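Local coordinates for intestinal fatty acid binding protein (Rattus norvegicus, PDB 1ICM) that binds long-chain fatty acids such as myristate inside a beta-barrel and probably carries them through the cytosol of intestinal cells, at residues F47-S52 and V60-G65; G110-Q115 and K125-K130. All coordinates share one frame; numbering follows the deposited sequence.

Interaction 1 (F47-S52 and V60-G65); sequences FTVKES and VVFELG
Phe-47 and Phe-62 pair across an antiparallel beta hairpin that forms one edge of the ten-stranded sheet of the fatty-acid-binding-protein barrel. Followed outward, the Phe-47 side chain meets the other segment through CB, CG, CD1 and CE1. Its CB sits over one face of the Phe-62 ring, toward the rim, 3.7 Å from Phe-62 CZ, a CH-pi contact. CG and CD1 pass Phe-62 CE1, and CE1 reaches Leu-64 CG at 4.0 Å, just beyond the strand. Two first torsions set up this contact. Phe-47 CG is anti to the carbonyl carbon (chi1 -78°), whereas Phe-62 CG takes the crowded position between backbone N and carbonyl carbon (chi1 59°), which turns the tip of its ring toward Phe-47 CB. The ring planes are almost parallel, at 8°, but slid so far apart that they barely overlap; it is the CB, not the Phe-47 ring, that lies over the face. Further along the same inner face, Phe-62 CE2 meets Val-49 CG2 at 3.9 Å. Val-49, Val-60 and Phe-62 all touch the bound myristate, so this face lines the lipid cavity; Phe-62 also stacks on Trp-82. On the outer face, Thr-48 and Val-61 stand side by side in a non-hydrogen-bonded pair. Glu-51 extends past Val-60 CG2 to place OE1 on the hydroxyl of Tyr-70 and OE2 on Arg-56, so both carboxylate oxygens are held by groups beyond the hairpin. Two hydrogen-bonded pairs, Phe-47 with Phe-62 and Val-49 with Val-60, fix the register. The straightest of the four bonds runs from Val-49 N to Val-60 O, 2.8 Å long, and Val-60 O also receives a CA-H...O contact from Thr-48 CA at 3.5 Å.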
loop_
_atom_site.group_PDB
_atom_site.type_symbol
_atom_site.label_atom_id
_atom_site.label_comp_id
_atom_site.label_asym_id
_atom_site.label_seq_id
_atom_site.Cartn_x
_atom_site.Cartn_y
_atom_site.Cartn_z
ATOM N N PHE A 47 5.371 3.742 12.966
ATOM C CA PHE A 47 5.173 4.586 11.824
ATOM C C PHE A 47 3.727 5.085 11.754
ATOM O O PHE A 47 2.802 4.354 12.159
ATOM C CB PHE A 47 5.391 3.816 10.522
ATOM C CG PHE A 47 6.836 3.582 10.146
ATOM C CD1 PHE A 47 7.616 2.701 10.897
ATOM C CD2 PHE A 47 7.432 4.238 9.067
ATOM C CE1 PHE A 47 8.949 2.494 10.544
ATOM C CE2 PHE A 47 8.771 4.051 8.717
ATOM C CZ PHE A 47 9.543 3.180 9.483
ATOM N N THR A 48 3.563 6.303 11.214
ATOM C CA THR A 48 2.263 6.890 11.012
ATOM C C THR A 48 2.199 7.247 9.553
ATOM O O THR A 48 3.033 8.002 9.054
ATOM C CB THR A 48 1.943 8.136 11.834
ATOM O OG1 THR A 48 1.951 7.765 13.187
ATOM C CG2 THR A 48 0.551 8.677 11.467
ATOM N N VAL A 49 1.193 6.675 8.883
ATOM C CA VAL A 49 0.974 6.914 7.463
ATOM C C VAL A 49 -0.396 7.556 7.306
ATOM O O VAL A 49 -1.437 7.006 7.663
ATOM C CB VAL A 49 1.012 5.689 6.560
ATOM C CG1 VAL A 49 0.896 6.082 5.088
ATOM C CG2 VAL A 49 2.275 4.847 6.759
ATOM N N LYS A 50 -0.379 8.762 6.791
ATOM C CA LYS A 50 -1.626 9.462 6.579
ATOM C C LYS A 50 -1.906 9.228 5.122
ATOM O O LYS A 50 -1.144 9.643 4.244
ATOM C CB LYS A 50 -1.456 10.945 6.814
ATOM C CG LYS A 50 -1.658 11.213 8.289
ATOM C CD LYS A 50 -1.074 12.535 8.700
ATOM C CE LYS A 50 -1.364 12.738 10.169
ATOM N NZ LYS A 50 -2.796 12.534 10.428
ATOM N N GLU A 51 -3.010 8.527 4.899
ATOM C CA GLU A 51 -3.389 8.194 3.560
ATOM C C GLU A 51 -4.506 9.131 3.146
ATOM O O GLU A 51 -5.498 9.271 3.892
ATOM C CB GLU A 51 -3.843 6.711 3.617
ATOM C CG GLU A 51 -4.430 6.180 2.293
ATOM C CD GLU A 51 -4.923 4.766 2.456
ATOM O OE1 GLU A 51 -4.343 3.922 3.129
ATOM O OE2 GLU A 51 -6.043 4.540 1.810
ATOM N N SER A 52 -4.332 9.747 1.981
ATOM C CA SER A 52 -5.359 10.672 1.506
ATOM C C SER A 52 -5.613 10.388 0.041
ATOM O O SER A 52 -4.683 10.321 -0.783
ATOM C CB SER A 52 -4.861 12.097 1.738
ATOM O OG SER A 52 -5.743 13.050 1.207
ATOM N N VAL A 60 -3.021 5.516 9.376
ATOM C CA VAL A 60 -2.653 4.113 9.555
ATOM C C VAL A 60 -1.449 4.164 10.493
ATOM O O VAL A 60 -0.433 4.788 10.180
ATOM C CB VAL A 60 -2.253 3.436 8.264
ATOM C CG1 VAL A 60 -2.153 1.933 8.492
ATOM C CG2 VAL A 60 -3.245 3.705 7.135
ATOM N N VAL A 61 -1.543 3.538 11.648
ATOM C CA VAL A 61 -0.436 3.488 12.579
ATOM C C VAL A 61 0.037 2.047 12.796
ATOM O O VAL A 61 -0.770 1.146 13.057
ATOM C CB VAL A 61 -0.927 4.042 13.914
ATOM C CG1 VAL A 61 0.152 3.935 14.996
ATOM C CG2 VAL A 61 -1.392 5.482 13.693
ATOM N N PHE A 62 1.317 1.788 12.702
ATOM C CA PHE A 62 1.836 0.468 12.961
ATOM C C PHE A 62 3.216 0.444 13.637
ATOM O O PHE A 62 4.006 1.368 13.496
ATOM C CB PHE A 62 1.882 -0.381 11.688
ATOM C CG PHE A 62 2.688 0.145 10.562
ATOM C CD1 PHE A 62 4.043 -0.181 10.493
ATOM C CD2 PHE A 62 2.132 0.927 9.556
ATOM C CE1 PHE A 62 4.805 0.255 9.415
ATOM C CE2 PHE A 62 2.876 1.368 8.469
ATOM C CZ PHE A 62 4.227 1.031 8.409
ATOM N N GLU A 63 3.504 -0.618 14.397
ATOM C CA GLU A 63 4.782 -0.806 15.039
ATOM C C GLU A 63 5.465 -1.924 14.247
ATOM O O GLU A 63 4.821 -2.948 13.952
ATOM C CB GLU A 63 4.595 -1.233 16.508
ATOM C CG GLU A 63 5.982 -1.415 17.135
ATOM C CD GLU A 63 5.959 -1.696 18.618
ATOM O OE1 GLU A 63 4.827 -1.452 19.235
ATOM O OE2 GLU A 63 6.953 -2.116 19.183
ATOM N N LEU A 64 6.728 -1.778 13.849
ATOM C CA LEU A 64 7.381 -2.833 13.079
ATOM C C LEU A 64 7.295 -4.205 13.761
ATOM O O LEU A 64 7.471 -4.293 14.984
ATOM C CB LEU A 64 8.869 -2.467 12.861
ATOM C CG LEU A 64 9.108 -1.274 11.933
ATOM C CD1 LEU A 64 10.621 -1.108 11.782
ATOM C CD2 LEU A 64 8.528 -1.569 10.554
ATOM N N GLY A 65 7.007 -5.281 13.018
ATOM C CA GLY A 65 6.946 -6.597 13.667
ATOM C C GLY A 65 5.716 -6.925 14.518
ATOM O O GLY A 65 5.605 -8.014 15.077
#

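Interaction 2 (G110-Q115 and K125-K130); sequences GNELIQ and KRIFKK
Glu-112 OE2 is gripped by two cations: Lys-129 NZ at 3.1 Å from across the hairpin, and Arg-10 from strand 4-12. The lysine comes to the anti side of this oxygen, 22° out of the carboxylate plane. The Glu-112 and Lys-129 chains run alongside one another on the outer face, and the bend at the last torsion of Lys-129 (chi4 -54°) turns NZ to Glu-112 OE2. Ile-127 CG2 lies against the carboxylate, 3.9 Å from Glu-112 CD. An alanine in place of Glu-112 would probably leave Lys-129 and Arg-10 without their shared negative partner and open a gap beside Ile-127 CG2. Beyond this pair, Ile-114 CG2 packs alongside Lys-125 CD at 4.0 Å; the lysine tip leads on to Glu-123. On the inner face, Leu-113 CB meets Phe-128 CB, and Leu-113 O lies at the edge of the Phe-128 ring, in its plane, 3.6 Å from Phe-128 CD1. Gln-115 passes that ring at a slant, its CG 3.8 Å from Phe-128 CE1, with amide and ring planes 67° apart. Its OE1 accepts from Arg-106 NE, while NE2 has a weak bond to Tyr-117. Arg-126 turns its guanidinium away from the pairing strand, to Asn-11 and Asp-34. Four backbone bonds join Leu-113 with Phe-128 and Gln-115 with Arg-126. Where the strands part, one water takes over: it donates to Asn-111 O at 3.0 Å and accepts from Lys-130 N at 2.9 Å. Side chains thus alternate between two faces, Glu-112, Ile-114, Ile-127 and Lys-129 on one and Leu-113, Gln-115, Arg-126 and Phe-128 on the other, in the last antiparallel hairpin of a fatty-acid-binding-protein beta-barrel.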
loop_
_atom_site.group_PDB
_atom_site.type_symbol
_atom_site.label_atom_id
_atom_site.label_comp_id
_atom_site.label_asym_id
_atom_site.label_seq_id
_atom_site.Cartn_x
_atom_site.Cartn_y
_atom_site.Cartn_z
ATOM N N GLY A 110 16.284 6.203 -5.855
ATOM C CA GLY A 110 16.598 7.570 -6.203
ATOM C C GLY A 110 15.720 8.444 -5.318
ATOM O O GLY A 110 15.812 8.395 -4.090
ATOM N N ASN A 111 14.865 9.258 -5.933
ATOM C CA ASN A 111 13.958 10.095 -5.179
ATOM C C ASN A 111 12.532 9.586 -5.336
ATOM O O ASN A 111 11.599 10.366 -5.116
ATOM C CB ASN A 111 13.944 11.584 -5.576
ATOM C CG ASN A 111 13.753 11.843 -7.071
ATOM O OD1 ASN A 111 13.865 13.005 -7.504
ATOM N ND2 ASN A 111 13.496 10.806 -7.873
ATOM N N GLU A 112 12.355 8.340 -5.768
ATOM C CA GLU A 112 10.988 7.830 -5.909
ATOM C C GLU A 112 10.713 6.773 -4.844
ATOM O O GLU A 112 11.650 6.080 -4.423
ATOM C CB GLU A 112 10.770 7.176 -7.302
ATOM C CG GLU A 112 10.645 8.244 -8.412
ATOM C CD GLU A 112 10.463 7.724 -9.817
ATOM O OE1 GLU A 112 11.091 6.607 -10.073
ATOM O OE2 GLU A 112 9.791 8.309 -10.652
ATOM N N LEU A 113 9.448 6.592 -4.435
ATOM C CA LEU A 113 9.028 5.527 -3.514
ATOM C C LEU A 113 8.326 4.456 -4.388
ATOM O O LEU A 113 7.391 4.774 -5.153
ATOM C CB LEU A 113 8.123 6.052 -2.395
ATOM C CG LEU A 113 7.339 4.976 -1.706
ATOM C CD1 LEU A 113 8.342 4.297 -0.802
ATOM C CD2 LEU A 113 6.347 5.636 -0.773
ATOM N N ILE A 114 8.790 3.194 -4.376
ATOM C CA ILE A 114 8.155 2.192 -5.207
ATOM C C ILE A 114 7.413 1.238 -4.315
ATOM O O ILE A 114 8.035 0.748 -3.374
ATOM C CB ILE A 114 9.154 1.388 -6.009
ATOM C CG1 ILE A 114 9.995 2.363 -6.850
ATOM C CG2 ILE A 114 8.380 0.308 -6.805
ATOM C CD1 ILE A 114 11.081 1.662 -7.653
ATOM N N GLN A 115 6.108 1.058 -4.575
ATOM C CA GLN A 115 5.316 0.146 -3.763
ATOM C C GLN A 115 4.931 -1.011 -4.660
ATOM O O GLN A 115 4.230 -0.799 -5.657
ATOM C CB GLN A 115 3.994 0.722 -3.202
ATOM C CG GLN A 115 4.169 1.687 -2.031
ATOM C CD GLN A 115 2.908 1.980 -1.219
ATOM O OE1 GLN A 115 3.240 2.433 -0.026
ATOM N NE2 GLN A 115 1.711 1.844 -1.601
ATOM N N LYS A 125 2.578 -2.434 -9.443
ATOM C CA LYS A 125 3.378 -1.433 -8.746
ATOM C C LYS A 125 2.670 -0.071 -8.850
ATOM O O LYS A 125 1.958 0.251 -9.846
ATOM C CB LYS A 125 4.699 -1.160 -9.434
ATOM C CG LYS A 125 5.495 -2.396 -9.768
ATOM C CD LYS A 125 6.963 -2.035 -9.658
ATOM C CE LYS A 125 7.828 -2.769 -10.665
ATOM N NZ LYS A 125 7.711 -4.233 -10.614
ATOM N N ARG A 126 2.916 0.723 -7.809
ATOM C CA ARG A 126 2.486 2.117 -7.720
ATOM C C ARG A 126 3.762 2.901 -7.418
ATOM O O ARG A 126 4.410 2.602 -6.423
ATOM C CB ARG A 126 1.429 2.381 -6.664
ATOM C CG ARG A 126 0.191 1.543 -7.002
ATOM C CD ARG A 126 -1.113 2.173 -6.511
ATOM N NE ARG A 126 -1.549 3.229 -7.426
ATOM C CZ ARG A 126 -2.552 4.005 -7.058
ATOM N NH1 ARG A 126 -3.120 3.760 -5.860
ATOM N NH2 ARG A 126 -2.981 4.949 -7.882
ATOM N N ILE A 127 4.131 3.849 -8.269
ATOM C CA ILE A 127 5.347 4.641 -8.016
ATOM C C ILE A 127 5.015 6.089 -7.624
ATOM O O ILE A 127 4.241 6.760 -8.320
ATOM C CB ILE A 127 6.191 4.509 -9.278
ATOM C CG1 ILE A 127 6.533 3.022 -9.490
ATOM C CG2 ILE A 127 7.428 5.417 -9.190
ATOM C CD1 ILE A 127 7.010 2.669 -10.894
ATOM N N PHE A 128 5.581 6.622 -6.532
ATOM C CA PHE A 128 5.294 7.965 -6.051
ATOM C C PHE A 128 6.474 8.911 -6.176
ATOM O O PHE A 128 7.614 8.426 -6.123
ATOM C CB PHE A 128 5.054 7.875 -4.530
ATOM C CG PHE A 128 3.915 6.935 -4.162
ATOM C CD1 PHE A 128 4.014 5.542 -4.298
ATOM C CD2 PHE A 128 2.707 7.444 -3.677
ATOM C CE1 PHE A 128 2.947 4.692 -3.964
ATOM C CE2 PHE A 128 1.624 6.620 -3.347
ATOM C CZ PHE A 128 1.748 5.232 -3.492
ATOM N N LYS A 129 6.208 10.217 -6.334
ATOM C CA LYS A 129 7.273 11.200 -6.411
ATOM C C LYS A 129 7.236 11.975 -5.127
ATOM O O LYS A 129 6.178 12.155 -4.554
ATOM C CB LYS A 129 7.132 12.159 -7.571
ATOM C CG LYS A 129 7.803 11.622 -8.824
ATOM C CD LYS A 129 7.541 12.564 -9.985
ATOM C CE LYS A 129 7.729 11.877 -11.330
ATOM N NZ LYS A 129 9.052 11.232 -11.446
ATOM N N LYS A 130 8.394 12.404 -4.642
ATOM C CA LYS A 130 8.378 13.171 -3.406
ATOM C C LYS A 130 7.931 14.593 -3.736
ATOM O O LYS A 130 8.290 15.158 -4.768
ATOM C CB LYS A 130 9.780 13.205 -2.808
ATOM C CG LYS A 130 9.795 13.092 -1.290
ATOM C CD LYS A 130 11.251 13.091 -0.840
ATOM C CE LYS A 130 11.508 12.518 0.530
ATOM N NZ LYS A 130 12.928 12.138 0.612
HETATM O O HOH W 1 10.491 12.704 -6.554
#

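From the N terminus the chain lays down strand 4-12, the two helices and strand 37-43 before reaching interaction 1, which closes the hairpin of strands 46-52 and 57-63. The chain then runs on through strands 68-71 to 101-109, and interaction 2 closes the final hairpin, 112-119 with 122-130. The two loops follow in series, neither nested nor crossed. Their centres are about 17 Å apart and their nearest atoms about 7 Å, without touching. Both belong to one antiparallel sheet, in which strand 4-12 lies between strands 37-43 and 122-130 and thereby ties the early hairpin to the last one around the fatty-acid cavity.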